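PDB 2C71: glycoside hydrolase, family 11\:clostridium cellulosome enzyme, dockerin type i\:polysaccharide from Clostridium thermocellum, which removes acetyl groups from acetylated xylan as a metal-dependent family 4 carbohydrate esterase, an activity used in plant cell-wall degradation. Local coordinates for residues 25-28 against 33-36; 169-174 against 180-185. One frame throughout, in Å; residues are numbered along the deposited sequence.

Contact 1 of 2, residues 25-28 against 33-36; sequences DKLD and KATF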
loop_
_atom_site.group_PDB
_atom_site.type_symbol
_atom_site.label_atom_id
_atom_site.label_comp_id
_atom_site.label_asym_id
_atom_site.label_seq_id
_atom_site.Cartn_x
_atom_site.Cartn_y
_atom_site.Cartn_z
ATOM N N ASP A 25 -2.704 13.243 6.948
ATOM C CA ASP A 25 -2.252 14.532 7.517
ATOM C C ASP A 25 -0.740 14.626 7.513
ATOM O O ASP A 25 -0.205 15.707 7.250
ATOM C CB ASP A 25 -2.811 14.739 8.895
ATOM C CG ASP A 25 -4.314 15.015 8.929
ATOM O OD1 ASP A 25 -4.944 15.307 7.932
ATOM O OD2 ASP A 25 -4.857 15.020 10.088
ATOM N N LYS A 26 -0.013 13.554 7.871
ATOM C CA LYS A 26 1.450 13.562 7.813
ATOM C C LYS A 26 1.930 13.751 6.381
ATOM O O LYS A 26 2.882 14.485 6.114
ATOM C CB LYS A 26 2.045 12.267 8.364
ATOM C CG LYS A 26 1.806 11.993 9.826
ATOM C CD LYS A 26 2.409 13.020 10.767
ATOM C CE LYS A 26 2.086 12.687 12.193
ATOM N NZ LYS A 26 2.552 13.654 13.136
ATOM N N LEU A 27 1.313 13.044 5.440
ATOM C CA LEU A 27 1.730 13.151 4.039
ATOM C C LEU A 27 1.492 14.553 3.517
ATOM O O LEU A 27 2.306 15.088 2.727
ATOM C CB LEU A 27 1.049 12.103 3.186
ATOM C CG LEU A 27 1.307 10.652 3.644
ATOM C CD1 LEU A 27 0.429 9.701 2.786
ATOM C CD2 LEU A 27 2.751 10.270 3.585
ATOM N N ASP A 28 0.436 15.220 3.949
ATOM C CA ASP A 28 0.212 16.622 3.578
ATOM C C ASP A 28 1.309 17.499 4.180
ATOM O O ASP A 28 1.806 18.426 3.513
ATOM C CB ASP A 28 -1.165 17.127 4.076
ATOM C CG ASP A 28 -2.377 16.613 3.308
ATOM O OD1 ASP A 28 -2.224 16.162 2.156
ATOM O OD2 ASP A 28 -3.498 16.727 3.897
ATOM N N LYS A 33 3.765 11.904 -1.625
ATOM C CA LYS A 33 2.789 10.983 -2.245
ATOM C C LYS A 33 3.048 9.573 -1.813
ATOM O O LYS A 33 4.195 9.182 -1.659
ATOM C CB LYS A 33 2.875 11.081 -3.788
ATOM C CG LYS A 33 2.489 12.515 -4.303
ATOM C CD LYS A 33 2.550 12.640 -5.793
ATOM C CE LYS A 33 2.275 14.137 -6.236
ATOM N NZ LYS A 33 3.170 15.202 -5.587
ATOM N N ALA A 34 1.989 8.786 -1.707
ATOM C CA ALA A 34 2.067 7.387 -1.249
ATOM C C ALA A 34 1.007 6.575 -1.973
ATOM O O ALA A 34 0.240 7.081 -2.788
ATOM C CB ALA A 34 1.934 7.304 0.252
ATOM N N THR A 35 0.963 5.285 -1.642
ATOM C CA THR A 35 0.006 4.342 -2.207
ATOM C C THR A 35 -0.723 3.628 -1.071
ATOM O O THR A 35 -0.072 3.170 -0.129
ATOM C CB THR A 35 0.678 3.318 -3.124
ATOM O OG1 THR A 35 1.482 4.010 -4.102
ATOM C CG2 THR A 35 -0.313 2.434 -3.845
ATOM N N PHE A 36 -2.033 3.542 -1.164
ATOM C CA PHE A 36 -2.896 2.872 -0.167
ATOM C C PHE A 36 -3.471 1.612 -0.787
ATOM O O PHE A 36 -4.155 1.693 -1.809
ATOM C CB PHE A 36 -4.010 3.811 0.292
ATOM C CG PHE A 36 -3.501 4.989 1.060
ATOM C CD1 PHE A 36 -3.022 6.134 0.421
ATOM C CD2 PHE A 36 -3.430 4.937 2.456
ATOM C CE1 PHE A 36 -2.486 7.158 1.167
ATOM C CE2 PHE A 36 -2.901 5.987 3.183
ATOM C CZ PHE A 36 -2.439 7.100 2.511
#
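Leu27 meets Ala34 and Phe36 through a single methyl group. Its CD1 lies 3.8 Å from Ala34 CB, and the same CD1 stands 3.9 Å from CZ at the far end of the Phe36 ring, which it meets at a slant. Leu27 and Phe36 reach for each other from opposite directions, one leaving the helix and the other the strand, while the Ala34 CB is directed toward the helix. All three residues are buried, and the contact is purely apolar. Leu27 holds CG beside its backbone N and anti to the carbonyl carbon (chi1 -58°), which carries the branched end across the gap. The Phe36 ring is further positioned by Phe11, the two ring planes being about 25° apart, and by Thr20, Val23 and Leu24 one or two turns earlier on the helix. On the outer side of that helix, Asp25 and Asp28 both form salt bridges to Arg53. The contact packs the last turns of helix 17-30 on the residue before strand 35-38 and that strand's start, within the beta-alpha-beta unit opened by strand 6-12; strand 35-38 runs between strands 6-12 and 60-63, and Ile172 of helix 164-177 also touches Leu27.

Contact 2 of 2, residues 169-174 against 180-185; sequences DIIIPT and YEFVTL
Phe182 carries most of this contact: its ring extends from the strand to residues 169-174 of helix 164-177 and ends against Ile172, with Ile171 touching more lightly. The ring tip comes so close that it reaches the helix backbone, Phe182 CZ lying 3.9 Å from Ile172 CA in an oblique approach. The Ile172 side chain adds both of its branches. Its CG1 is 4.0 Å from Phe182 CZ, and its CG2 is 4.1 Å from Phe182 CE1. With CG1 beside the backbone N and CG2 beside the carbonyl carbon (chi1 -68°), both branches lie on the same side of the ring plane, along its CE1-CZ end.

Ile171 meets that end differently. Its carbonyl O lies at the ring edge, near the ring plane, 4.2 Å from Phe182 CZ, whereas its CG2 makes a looser apolar contact and the end of the side chain leads away from the strand; Ile171 also touches Val142 of helix 135-145. The bond from CA to CB of Phe182 is directed at the helix, and CZ is the ring atom that arrives there.

The helix is kinked: neither the N of Ile170 nor that of Pro173, which has no hydrogen, bonds to the turn before. Thr174 doubles up on the carbonyl of Ile170, which accepts both Thr174 N and, at 2.9 Å, Thr174 OG1; the hydroxyl sits above the carbonyl plane.

Val32 touches both Phe182 and Ile172, and Val7 and Leu9 of strand 6-12 also pack on Phe182. This is alpha/beta packing within the NodB homology region, a helix laid against the next strand, 181-182, which joins the parallel sheet beside strand 6-12. Helix 164-177 also touches helix 17-30 through Ile172 and helix 135-145 through Ile170 and Ile171.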
loop_
_atom_site.group_PDB
_atom_site.type_symbol
_atom_site.label_atom_id
_atom_site.label_comp_id
_atom_site.label_asym_id
_atom_site.label_seq_id
_atom_site.Cartn_x
_atom_site.Cartn_y
_atom_site.Cartn_z
ATOM N N ASP A 169 7.157 11.008 10.889
ATOM C CA ASP A 169 7.924 12.223 11.275
ATOM C C ASP A 169 9.409 12.021 11.334
ATOM O O ASP A 169 10.140 13.021 11.320
ATOM C CB ASP A 169 7.449 12.797 12.613
ATOM C CG ASP A 169 6.089 13.439 12.526
ATOM O OD1 ASP A 169 5.831 14.238 11.582
ATOM O OD2 ASP A 169 5.268 13.162 13.428
ATOM N N ILE A 170 9.882 10.768 11.447
ATOM C CA ILE A 170 11.284 10.410 11.355
ATOM C C ILE A 170 11.611 9.915 9.954
ATOM O O ILE A 170 12.597 10.349 9.343
ATOM C CB ILE A 170 11.672 9.380 12.413
ATOM C CG1 ILE A 170 11.432 9.930 13.807
ATOM C CG2 ILE A 170 13.102 8.917 12.230
ATOM C CD1 ILE A 170 11.449 8.861 14.897
ATOM N N ILE A 171 10.820 8.971 9.433
ATOM C CA ILE A 171 11.112 8.375 8.127
ATOM C C ILE A 171 11.248 9.408 7.030
ATOM O O ILE A 171 12.204 9.341 6.236
ATOM C CB ILE A 171 10.017 7.343 7.764
ATOM C CG1 ILE A 171 10.040 6.138 8.734
ATOM C CG2 ILE A 171 10.167 6.886 6.333
ATOM C CD1 ILE A 171 8.774 5.303 8.685
ATOM N N ILE A 172 10.252 10.281 6.898
ATOM C CA ILE A 172 10.228 11.178 5.735
ATOM C C ILE A 172 11.431 12.152 5.767
ATOM O O ILE A 172 12.189 12.222 4.797
ATOM C CB ILE A 172 8.843 11.792 5.528
ATOM C CG1 ILE A 172 7.857 10.711 5.096
ATOM C CG2 ILE A 172 8.963 12.927 4.474
ATOM C CD1 ILE A 172 6.399 11.139 5.150
ATOM N N PRO A 173 11.635 12.887 6.869
ATOM C CA PRO A 173 12.818 13.792 6.879
ATOM C C PRO A 173 14.140 13.056 6.715
ATOM O O PRO A 173 15.043 13.539 6.030
ATOM C CB PRO A 173 12.676 14.510 8.209
ATOM C CG PRO A 173 11.218 14.452 8.549
ATOM C CD PRO A 173 10.774 13.129 8.043
ATOM N N THR A 174 14.285 11.880 7.349
ATOM C CA THR A 174 15.554 11.174 7.282
ATOM C C THR A 174 15.830 10.726 5.855
ATOM O O THR A 174 16.935 10.956 5.331
ATOM C CB THR A 174 15.596 9.940 8.197
ATOM O OG1 THR A 174 15.534 10.357 9.552
ATOM C CG2 THR A 174 16.868 9.111 7.985
ATOM N N TYR A 180 16.656 10.545 -0.940
ATOM C CA TYR A 180 15.523 9.846 -1.508
ATOM C C TYR A 180 14.400 10.799 -1.845
ATOM O O TYR A 180 14.184 11.851 -1.186
ATOM C CB TYR A 180 14.981 8.803 -0.514
ATOM C CG TYR A 180 15.869 7.634 -0.307
ATOM C CD1 TYR A 180 16.867 7.625 0.676
ATOM C CD2 TYR A 180 15.652 6.475 -1.036
ATOM C CE1 TYR A 180 17.645 6.496 0.867
ATOM C CE2 TYR A 180 16.429 5.364 -0.845
ATOM C CZ TYR A 180 17.458 5.389 0.056
ATOM O OH TYR A 180 18.207 4.242 0.238
ATOM N N GLU A 181 13.634 10.413 -2.877
ATOM C CA GLU A 181 12.337 11.030 -3.204
ATOM C C GLU A 181 11.256 9.945 -3.163
ATOM O O GLU A 181 11.422 8.842 -3.668
ATOM C CB GLU A 181 12.327 11.661 -4.602
ATOM C CG GLU A 181 13.204 12.897 -4.769
ATOM C CD GLU A 181 12.520 14.201 -4.355
ATOM O OE1 GLU A 181 12.724 15.241 -5.014
ATOM O OE2 GLU A 181 11.806 14.206 -3.343
ATOM N N PHE A 182 10.114 10.339 -2.612
ATOM C CA PHE A 182 8.961 9.464 -2.411
ATOM C C PHE A 182 8.014 9.523 -3.624
ATOM O O PHE A 182 7.667 10.600 -4.099
ATOM C CB PHE A 182 8.194 9.895 -1.164
ATOM C CG PHE A 182 8.921 9.627 0.126
ATOM C CD1 PHE A 182 9.814 10.528 0.662
ATOM C CD2 PHE A 182 8.745 8.419 0.782
ATOM C CE1 PHE A 182 10.473 10.231 1.846
ATOM C CE2 PHE A 182 9.423 8.137 1.929
ATOM C CZ PHE A 182 10.293 9.034 2.456
ATOM N N VAL A 183 7.630 8.343 -4.111
ATOM C CA VAL A 183 6.802 8.218 -5.288
ATOM C C VAL A 183 5.691 7.202 -5.057
ATOM O O VAL A 183 5.789 6.329 -4.169
ATOM C CB VAL A 183 7.671 7.815 -6.503
ATOM C CG1 VAL A 183 8.636 9.009 -6.869
ATOM C CG2 VAL A 183 8.428 6.534 -6.286
ATOM N N THR A 184 4.637 7.301 -5.870
ATOM C CA THR A 184 3.600 6.257 -5.903
ATOM C C THR A 184 4.169 5.007 -6.570
ATOM O O THR A 184 5.215 5.062 -7.212
ATOM C CB THR A 184 2.348 6.708 -6.652
ATOM O OG1 THR A 184 2.683 6.850 -8.020
ATOM C CG2 THR A 184 1.722 7.988 -6.075
ATOM N N LEU A 185 3.456 3.873 -6.481
ATOM C CA LEU A 185 3.907 2.666 -7.188
ATOM C C LEU A 185 3.969 2.897 -8.683
ATOM O O LEU A 185 4.941 2.496 -9.333
ATOM C CB LEU A 185 3.020 1.459 -6.854
ATOM C CG LEU A 185 3.170 0.925 -5.429
ATOM C CD1 LEU A 185 2.149 -0.215 -5.185
ATOM C CD2 LEU A 185 4.555 0.413 -5.174
#

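How the contacts relate
Contact 1 closes before contact 2 opens along the chain, yet their centres lie only 10 Å apart, on the same side of the molecule's centre. Each packs a helix on a strand of the main parallel sheet, and strand 6-12 pairs with both strands, 35-38 and 181-182. Two polar links join them directly: Lys26 NZ forms a 2.8 Å salt bridge with Asp169 OD2 between the helices, and Thr35 OG1 makes a probable hydrogen bond to Leu185 N. Early and late parts of the NodB homology region are thus brought together beside one sheet. The magnesium ion, bound by Asp13 and His64, is about 12 Å from the Phe36 side chain.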